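Local atomic coordinates of type IV pilus biogenesis protein PilB (Streptococcus sanguinis, PDB entry 7B7P), a protein that serves as a minor type IV pilin with a direct role in adhesion, joining a pilin module to a metal-binding von Willebrand factor A-like module. Residues E98-T112 with G123-V136. Numbering follows the deposited sequence.
Sequences EGAYQDNRLISYNLT and GIDTAISALNTKQV
I107 and S129 are joined by two backbone hydrogen bonds, the serine N to I107 O at 2.8 Å and the isoleucine N to S129 O at 3.0 Å. Y109 and A127 form the next such antiparallel pair, and L131 N closes one end on R105 O (2.9 Å). Between Y109 and L111 a beta bulge shifts the register by one residue; beyond it L111 N to I124 O and I124 N to L111 O are hydrogen bonds, each 3.2 Å. On the face turned to helix 9-27, Y109 CE2 lies 3.8 Å from S129 CB, and Y109 OH and S129 OG both hydrogen-bond D24 OD1. I107 CG2 meets L131 CD2 at 3.7 Å, the two side chains crossing at about a right angle, while Y109, I124 and L131 touch M20 or V27 of the helix. On the opposite face, L106 CD2 packs on A130 CB; I128, with CG1 anti to its carbonyl carbon (chi1 -74°), sets CD1 against both S108 CB and E98 CG. Paired backbone groups thus join edge strand 124-130 to the centre of a three-stranded antiparallel sheet, whose helix-facing side combines apolar packing with two hydroxyls sharing one carboxylate oxygen, as suits the helix-on-sheet pilin fold.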
# COMPACT_ATOMS: atom_id res chain seq x y z
N GLU A 98 -2.45 14.41 -17.74
CA GLU A 98 -3.41 14.27 -18.84
C GLU A 98 -3.22 12.94 -19.57
O GLU A 98 -3.16 12.89 -20.80
CB GLU A 98 -3.28 15.43 -19.84
CG GLU A 98 -3.58 16.81 -19.25
CD GLU A 98 -5.00 17.29 -19.58
OE1 GLU A 98 -5.52 16.92 -20.67
OE2 GLU A 98 -5.58 18.04 -18.76
N GLY A 99 -3.14 11.84 -18.82
CA GLY A 99 -2.99 10.54 -19.46
C GLY A 99 -1.62 10.33 -20.10
O GLY A 99 -0.59 10.80 -19.60
N ALA A 100 -1.61 9.61 -21.21
CA ALA A 100 -0.35 9.11 -21.75
C ALA A 100 -0.38 9.07 -23.27
O ALA A 100 -1.43 8.94 -23.89
CB ALA A 100 -0.04 7.72 -21.20
N TYR A 101 0.81 9.17 -23.86
CA TYR A 101 1.02 8.95 -25.29
C TYR A 101 2.09 7.88 -25.43
O TYR A 101 3.27 8.13 -25.14
CB TYR A 101 1.45 10.23 -26.01
CG TYR A 101 1.89 9.94 -27.44
CD1 TYR A 101 0.96 9.86 -28.47
CD2 TYR A 101 3.23 9.73 -27.74
CE1 TYR A 101 1.37 9.59 -29.77
CE2 TYR A 101 3.64 9.45 -29.02
CZ TYR A 101 2.72 9.38 -30.04
OH TYR A 101 3.15 9.10 -31.33
N GLN A 102 1.69 6.69 -25.90
CA GLN A 102 2.57 5.51 -25.87
C GLN A 102 3.01 5.33 -24.42
O GLN A 102 2.16 5.37 -23.52
CB GLN A 102 3.70 5.67 -26.88
CG GLN A 102 3.22 5.82 -28.33
CD GLN A 102 4.24 5.30 -29.34
OE1 GLN A 102 5.33 5.85 -29.47
NE2 GLN A 102 3.88 4.23 -30.05
N ASP A 103 4.30 5.18 -24.13
CA ASP A 103 4.77 4.97 -22.76
C ASP A 103 5.18 6.27 -22.06
O ASP A 103 5.94 6.21 -21.08
CB ASP A 103 5.93 3.97 -22.76
CG ASP A 103 6.98 4.30 -23.81
OD1 ASP A 103 6.66 5.07 -24.75
OD2 ASP A 103 8.12 3.78 -23.70
N ASN A 104 4.71 7.43 -22.52
CA ASN A 104 5.02 8.71 -21.90
C ASN A 104 3.79 9.24 -21.19
O ASN A 104 2.69 9.23 -21.75
CB ASN A 104 5.48 9.76 -22.92
CG ASN A 104 6.75 9.36 -23.67
OD1 ASN A 104 6.72 8.49 -24.55
ND2 ASN A 104 7.85 10.03 -23.36
N ARG A 105 3.98 9.73 -19.97
CA ARG A 105 2.91 10.42 -19.27
C ARG A 105 2.81 11.84 -19.79
O ARG A 105 3.83 12.50 -20.05
CB ARG A 105 3.17 10.42 -17.76
CG ARG A 105 2.61 9.20 -17.03
CD ARG A 105 1.10 9.33 -16.77
NE ARG A 105 0.51 8.01 -16.51
CZ ARG A 105 -0.77 7.70 -16.64
NH1 ARG A 105 -1.66 8.61 -17.04
NH2 ARG A 105 -1.18 6.47 -16.37
N LEU A 106 1.58 12.32 -19.94
CA LEU A 106 1.34 13.67 -20.42
C LEU A 106 1.10 14.63 -19.26
O LEU A 106 0.63 14.26 -18.19
CB LEU A 106 0.13 13.70 -21.36
CG LEU A 106 0.37 12.84 -22.60
CD1 LEU A 106 -0.79 12.97 -23.54
CD2 LEU A 106 1.68 13.23 -23.28
N ILE A 107 1.44 15.90 -19.51
CA ILE A 107 1.19 16.98 -18.58
C ILE A 107 0.64 18.17 -19.36
O ILE A 107 0.99 18.39 -20.52
CB ILE A 107 2.46 17.36 -17.80
CG1 ILE A 107 2.14 18.35 -16.68
CG2 ILE A 107 3.50 17.97 -18.73
CD1 ILE A 107 3.36 18.71 -15.87
N SER A 108 -0.25 18.92 -18.72
CA SER A 108 -0.77 20.14 -19.33
C SER A 108 -0.36 21.33 -18.48
O SER A 108 -0.37 21.28 -17.25
CB SER A 108 -2.29 20.07 -19.51
OG SER A 108 -2.97 20.74 -18.48
N TYR A 109 0.06 22.39 -19.16
CA TYR A 109 0.42 23.64 -18.54
C TYR A 109 -0.63 24.69 -18.87
O TYR A 109 -1.17 24.72 -19.99
CB TYR A 109 1.77 24.13 -19.03
CG TYR A 109 2.91 23.18 -18.89
CD1 TYR A 109 3.31 22.71 -17.64
CD2 TYR A 109 3.63 22.78 -20.01
CE1 TYR A 109 4.39 21.84 -17.52
CE2 TYR A 109 4.71 21.92 -19.90
CZ TYR A 109 5.09 21.46 -18.65
OH TYR A 109 6.16 20.59 -18.56
N ASN A 110 -0.90 25.56 -17.90
CA ASN A 110 -1.73 26.74 -18.09
C ASN A 110 -0.94 27.92 -17.56
O ASN A 110 -0.35 27.84 -16.48
CB ASN A 110 -3.07 26.59 -17.35
CG ASN A 110 -4.01 27.73 -17.64
OD1 ASN A 110 -3.70 28.90 -17.36
ND2 ASN A 110 -5.18 27.42 -18.19
N LEU A 111 -0.88 29.01 -18.33
CA LEU A 111 -0.13 30.19 -17.91
C LEU A 111 -0.80 31.41 -18.53
O LEU A 111 -0.49 31.80 -19.65
CB LEU A 111 1.34 30.09 -18.30
CG LEU A 111 2.19 31.29 -17.85
CD1 LEU A 111 1.92 31.63 -16.39
CD2 LEU A 111 3.66 31.03 -18.08
N THR A 112 -1.74 32.00 -17.78
CA THR A 112 -2.48 33.14 -18.30
C THR A 112 -2.37 34.36 -17.38
O THR A 112 -1.44 34.47 -16.58
CB THR A 112 -3.96 32.78 -18.53
OG1 THR A 112 -4.52 32.16 -17.36
CG2 THR A 112 -4.10 31.84 -19.72
N GLY A 123 -1.78 34.56 -22.88
CA GLY A 123 -1.07 33.35 -22.53
C GLY A 123 -1.56 32.10 -23.24
O GLY A 123 -2.05 32.16 -24.37
N ILE A 124 -1.42 30.96 -22.57
CA ILE A 124 -1.77 29.67 -23.13
C ILE A 124 -2.78 29.02 -22.20
O ILE A 124 -2.46 28.70 -21.04
CB ILE A 124 -0.54 28.77 -23.30
CG1 ILE A 124 0.57 29.55 -24.01
CG2 ILE A 124 -0.91 27.50 -24.08
CD1 ILE A 124 1.82 29.73 -23.20
N ASP A 125 -4.00 28.84 -22.70
CA ASP A 125 -5.06 28.20 -21.92
C ASP A 125 -4.66 26.78 -21.53
O ASP A 125 -4.90 26.35 -20.39
CB ASP A 125 -6.37 28.19 -22.71
CG ASP A 125 -7.29 29.35 -22.34
OD1 ASP A 125 -7.27 29.75 -21.15
OD2 ASP A 125 -8.01 29.86 -23.23
N THR A 126 -4.06 26.05 -22.45
CA THR A 126 -3.60 24.71 -22.14
C THR A 126 -2.62 24.25 -23.20
O THR A 126 -2.90 24.35 -24.39
CB THR A 126 -4.79 23.75 -22.02
OG1 THR A 126 -5.42 23.95 -20.74
CG2 THR A 126 -4.35 22.29 -22.15
N ALA A 127 -1.45 23.77 -22.77
CA ALA A 127 -0.45 23.22 -23.66
C ALA A 127 -0.04 21.85 -23.14
O ALA A 127 0.36 21.72 -21.99
CB ALA A 127 0.77 24.14 -23.78
N ILE A 128 -0.15 20.84 -23.99
CA ILE A 128 0.20 19.47 -23.64
C ILE A 128 1.68 19.25 -23.92
O ILE A 128 2.16 19.54 -25.03
CB ILE A 128 -0.65 18.47 -24.44
CG1 ILE A 128 -2.07 18.42 -23.90
CG2 ILE A 128 -0.00 17.07 -24.42
CD1 ILE A 128 -2.18 17.94 -22.48
N SER A 129 2.41 18.74 -22.94
CA SER A 129 3.76 18.25 -23.13
C SER A 129 3.84 16.81 -22.62
O SER A 129 2.88 16.24 -22.10
CB SER A 129 4.79 19.15 -22.44
OG SER A 129 6.11 18.67 -22.65
N ALA A 130 5.00 16.19 -22.77
CA ALA A 130 5.21 14.83 -22.31
C ALA A 130 6.38 14.82 -21.34
O ALA A 130 7.32 15.60 -21.50
CB ALA A 130 5.46 13.88 -23.48
N LEU A 131 6.31 13.95 -20.35
CA LEU A 131 7.37 13.79 -19.35
C LEU A 131 8.25 12.61 -19.69
O LEU A 131 7.88 11.72 -20.46
CB LEU A 131 6.78 13.61 -17.95
CG LEU A 131 5.63 14.56 -17.61
CD1 LEU A 131 4.82 13.99 -16.49
CD2 LEU A 131 6.18 15.92 -17.26
N ASN A 132 9.44 12.58 -19.08
CA ASN A 132 10.38 11.49 -19.29
C ASN A 132 10.45 10.51 -18.11
O ASN A 132 11.20 9.54 -18.18
CB ASN A 132 11.78 12.04 -19.59
CG ASN A 132 11.80 12.87 -20.85
OD1 ASN A 132 11.51 12.38 -21.94
ND2 ASN A 132 12.13 14.16 -20.70
N THR A 133 9.67 10.74 -17.05
CA THR A 133 9.56 9.82 -15.93
C THR A 133 8.12 9.33 -15.83
O THR A 133 7.18 10.05 -16.19
CB THR A 133 9.98 10.47 -14.59
OG1 THR A 133 9.53 9.66 -13.50
CG2 THR A 133 9.36 11.86 -14.43
N LYS A 134 7.96 8.10 -15.33
CA LYS A 134 6.66 7.54 -14.97
C LYS A 134 6.31 7.74 -13.50
O LYS A 134 5.24 7.30 -13.06
CB LYS A 134 6.60 6.05 -15.32
CG LYS A 134 6.78 5.75 -16.80
CD LYS A 134 8.14 5.12 -17.08
CE LYS A 134 8.65 5.46 -18.48
NZ LYS A 134 10.11 5.75 -18.44
N GLN A 135 7.19 8.38 -12.73
CA GLN A 135 6.91 8.68 -11.33
C GLN A 135 6.45 10.13 -11.22
O GLN A 135 7.20 11.02 -10.81
CB GLN A 135 8.13 8.41 -10.47
CG GLN A 135 8.55 6.98 -10.49
CD GLN A 135 10.04 6.81 -10.47
OE1 GLN A 135 10.79 7.73 -10.09
NE2 GLN A 135 10.51 5.64 -10.88
N VAL A 136 5.20 10.34 -11.61
CA VAL A 136 4.50 11.62 -11.51
C VAL A 136 3.32 11.42 -10.57
O VAL A 136 2.53 10.49 -10.76
CB VAL A 136 4.05 12.12 -12.90
CG1 VAL A 136 3.04 11.15 -13.51
CG2 VAL A 136 3.47 13.52 -12.81